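PDB 3PZ5: leucyl-tRNA synthetase subunit alpha from Aquifex aeolicus, which belongs to a leucine–tRNA ligase and, as the isolated CP1 editing domain, probably hydrolyses the ester bond of tRNA mischarged with the wrong amino acid. Local coordinates for residues T81-T85 and N114-Y118. The protein carries 1 engineered substitution. Numbering follows the deposited sequence.
Sequences TRERT and NYVLY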
ATOM      1  N   THR A  81      12.047  -0.356  16.625  1.00 61.15           N
ATOM      2  CA  THR A  81      10.742  -0.938  16.279  1.00 61.57           C
ATOM      3  C   THR A  81       9.608  -0.531  17.229  1.00 61.91           C
ATOM      4  O   THR A  81       8.536  -0.111  16.784  1.00 61.90           O
ATOM      5  CB  THR A  81      10.833  -2.486  16.215  1.00 61.59           C
ATOM      6  OG1 THR A  81      11.833  -2.871  15.263  1.00 61.44           O
ATOM      7  CG2 THR A  81       9.496  -3.103  15.821  1.00 61.57           C
ATOM      8  N   ARG A  82       9.859  -0.658  18.530  1.00 62.32           N
ATOM      9  CA  ARG A  82       8.889  -0.301  19.565  1.00 62.80           C
ATOM     10  C   ARG A  82       8.489   1.179  19.487  1.00 62.97           C
ATOM     11  O   ARG A  82       7.343   1.540  19.762  1.00 63.09           O
ATOM     12  CB  ARG A  82       9.473  -0.624  20.946  1.00 62.90           C
ATOM     13  CG  ARG A  82       8.532  -0.417  22.125  1.00 63.46           C
ATOM     14  CD  ARG A  82       7.669  -1.643  22.395  1.00 64.44           C
ATOM     15  NE  ARG A  82       7.040  -1.568  23.714  1.00 65.15           N
ATOM     16  CZ  ARG A  82       5.839  -1.044  23.953  1.00 65.63           C
ATOM     17  NH1 ARG A  82       5.110  -0.546  22.959  1.00 65.82           N
ATOM     18  NH2 ARG A  82       5.362  -1.023  25.192  1.00 65.82           N
ATOM     19  N   GLU A  83       9.445   2.019  19.097  1.00 63.15           N
ATOM     20  CA  GLU A  83       9.251   3.465  19.021  1.00 63.27           C
ATOM     21  C   GLU A  83       8.629   3.891  17.691  1.00 63.16           C
ATOM     22  O   GLU A  83       7.928   4.904  17.621  1.00 63.18           O
ATOM     23  CB  GLU A  83      10.598   4.166  19.212  1.00 63.40           C
ATOM     24  CG  GLU A  83      10.519   5.599  19.718  1.00 63.94           C
ATOM     25  CD  GLU A  83      11.799   6.035  20.417  1.00 64.80           C
ATOM     26  OE1 GLU A  83      12.895   5.841  19.842  1.00 64.97           O
ATOM     27  OE2 GLU A  83      11.709   6.571  21.543  1.00 64.96           O
ATOM     28  N   ARG A  84       8.884   3.103  16.649  1.00 62.98           N
ATOM     29  CA  ARG A  84       8.550   3.482  15.277  1.00 62.80           C
ATOM     30  C   ARG A  84       7.090   3.222  14.909  1.00 62.75           C
ATOM     31  O   ARG A  84       6.491   3.988  14.150  1.00 62.82           O
ATOM     32  CB  ARG A  84       9.470   2.749  14.302  1.00 62.72           C
ATOM     33  CG  ARG A  84      10.044   3.636  13.223  1.00 62.62           C
ATOM     34  CD  ARG A  84      11.164   2.937  12.486  1.00 62.40           C
ATOM     35  NE  ARG A  84      10.663   2.090  11.407  1.00 62.38           N
ATOM     36  CZ  ARG A  84      11.433   1.387  10.582  1.00 62.42           C
ATOM     37  NH1 ARG A  84      12.755   1.420  10.704  1.00 62.29           N
ATOM     38  NH2 ARG A  84      10.881   0.646   9.631  1.00 62.32           N
ATOM     39  N   THR A  85       6.525   2.144  15.451  1.00 62.63           N
ATOM     40  CA  THR A  85       5.177   1.704  15.088  1.00 62.44           C
ATOM     41  C   THR A  85       4.217   1.625  16.287  1.00 62.27           C
ATOM     42  O   THR A  85       3.112   1.083  16.172  1.00 62.33           O
ATOM     43  CB  THR A  85       5.216   0.343  14.328  1.00 62.51           C
ATOM     44  OG1 THR A  85       3.926   0.053  13.772  1.00 62.63           O
ATOM     45  CG2 THR A  85       5.655  -0.804  15.249  1.00 62.49           C
ATOM     46  N   ASN A 114       7.251   5.337   8.576  1.00 28.71           N
ATOM     47  CA  ASN A 114       7.842   4.752   9.776  1.00 29.29           C
ATOM     48  C   ASN A 114       7.250   3.414  10.225  1.00 29.47           C
ATOM     49  O   ASN A 114       7.970   2.546  10.707  1.00 29.25           O
ATOM     50  CB  ASN A 114       7.805   5.762  10.935  1.00 29.40           C
ATOM     51  CG  ASN A 114       6.393   6.159  11.337  1.00 29.80           C
ATOM     52  OD1 ASN A 114       5.482   6.207  10.507  1.00 30.70           O
ATOM     53  ND2 ASN A 114       6.210   6.459  12.620  1.00 30.01           N
ATOM     54  N   TYR A 115       5.940   3.255  10.049  1.00 30.05           N
ATOM     55  CA  TYR A 115       5.202   2.134  10.627  1.00 30.50           C
ATOM     56  C   TYR A 115       5.303   0.837   9.820  1.00 31.07           C
ATOM     57  O   TYR A 115       4.748  -0.192  10.212  1.00 31.09           O
ATOM     58  CB  TYR A 115       3.737   2.528  10.847  1.00 30.37           C
ATOM     59  CG  TYR A 115       2.890   2.568   9.588  1.00 30.39           C
ATOM     60  CD1 TYR A 115       2.087   1.481   9.231  1.00 30.05           C
ATOM     61  CD2 TYR A 115       2.877   3.693   8.764  1.00 29.85           C
ATOM     62  CE1 TYR A 115       1.306   1.514   8.085  1.00 29.85           C
ATOM     63  CE2 TYR A 115       2.100   3.732   7.614  1.00 29.43           C
ATOM     64  CZ  TYR A 115       1.314   2.641   7.281  1.00 29.82           C
ATOM     65  OH  TYR A 115       0.537   2.674   6.142  1.00 29.72           O
ATOM     66  N   VAL A 116       6.002   0.892   8.692  1.00 31.83           N
ATOM     67  CA  VAL A 116       6.223  -0.292   7.873  1.00 32.56           C
ATOM     68  C   VAL A 116       7.643  -0.792   8.077  1.00 33.23           C
ATOM     69  O   VAL A 116       8.610  -0.094   7.766  1.00 33.31           O
ATOM     70  CB  VAL A 116       5.928  -0.026   6.383  1.00 32.44           C
ATOM     71  CG1 VAL A 116       6.275  -1.239   5.537  1.00 32.35           C
ATOM     72  CG2 VAL A 116       4.466   0.323   6.207  1.00 32.78           C
ATOM     73  N   LEU A 117       7.748  -2.004   8.613  1.00 34.12           N
ATOM     74  CA  LEU A 117       9.034  -2.612   8.927  1.00 35.05           C
ATOM     75  C   LEU A 117       9.599  -3.372   7.738  1.00 35.49           C
ATOM     76  O   LEU A 117       8.864  -4.055   7.022  1.00 35.57           O
ATOM     77  CB  LEU A 117       8.900  -3.548  10.132  1.00 35.18           C
ATOM     78  CG  LEU A 117       8.529  -2.901  11.469  1.00 35.69           C
ATOM     79  CD1 LEU A 117       8.048  -3.958  12.457  1.00 35.91           C
ATOM     80  CD2 LEU A 117       9.702  -2.098  12.044  1.00 35.81           C
ATOM     81  N   TYR A 118      10.911  -3.251   7.541  1.00 36.11           N
ATOM     82  CA  TYR A 118      11.609  -3.969   6.478  1.00 36.81           C
ATOM     83  C   TYR A 118      11.566  -5.492   6.659  1.00 36.96           C
ATOM     84  O   TYR A 118      11.602  -6.238   5.680  1.00 36.92           O
ATOM     85  CB  TYR A 118      13.060  -3.484   6.361  1.00 37.06           C
ATOM     86  CG  TYR A 118      13.771  -3.970   5.112  1.00 38.06           C
ATOM     87  CD1 TYR A 118      13.173  -3.839   3.853  1.00 39.09           C
ATOM     88  CD2 TYR A 118      15.038  -4.551   5.185  1.00 38.64           C
ATOM     89  CE1 TYR A 118      13.811  -4.282   2.702  1.00 40.19           C
ATOM     90  CE2 TYR A 118      15.693  -4.995   4.034  1.00 39.87           C
ATOM     91  CZ  TYR A 118      15.071  -4.855   2.796  1.00 40.79           C
ATOM     92  OH  TYR A 118      15.695  -5.286   1.644  1.00 41.97           O
TER
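Arg84 reaches from the short helix 81-84 into the curve of loop 114-118 and grips two of its carbonyl oxygens with one edge of the guanidinium. The firmer bond runs from NE of Arg84 to O of Asn114, 2.8 Å long and fairly straight at 158° at the hydrogen; it arrives in the carbonyl plane on a lone pair, and the oxygen lies close to the guanidinium plane. A weak second bond joins Arg84 NH2 to Val116 O at 3.0 Å, bent to 129°. The chain is extended at chi2 and then turns at chi3 (85°), which swings the flat group round to present NE and NH2 to the loop, while NH1 forms a salt bridge with Glu47.

Beside this edge-on grip, the methyl CD2 of Leu117 lies over one face of the guanidinium, 3.8 Å from Arg84 NH2. The same leucine meets the start of the helix: its CD1 is 3.8 Å from CG2 of Thr81, and the two side chains cross at about a right angle.

Where the chain leaves strand 107-113, Asn114 runs past Arg84 in the opposite direction, so that aliphatic carbons touch, CB of Asn114 against CG of Arg84 at 3.8 Å. The Asn114 amide brings ND2 to 2.9 Å from O of Arg84, but the angle is too poor for a hydrogen bond; its firmer polar link is OD1, which accepts one from the backbone N of Glu91, while ND2 bonds weakly to Asp89 O. Thr85, just past the helix, sets OG1 3.8 Å from CB of Tyr115; the phenol ring heads off toward strand 124-127, and its OH bonds Asp135.

Arginine-to-backbone-carbonyl bonding of this kind ties the short helix 81-84 to the connection between strands 107-113 and 124-127 of the mixed sheet in the CP1 editing domain.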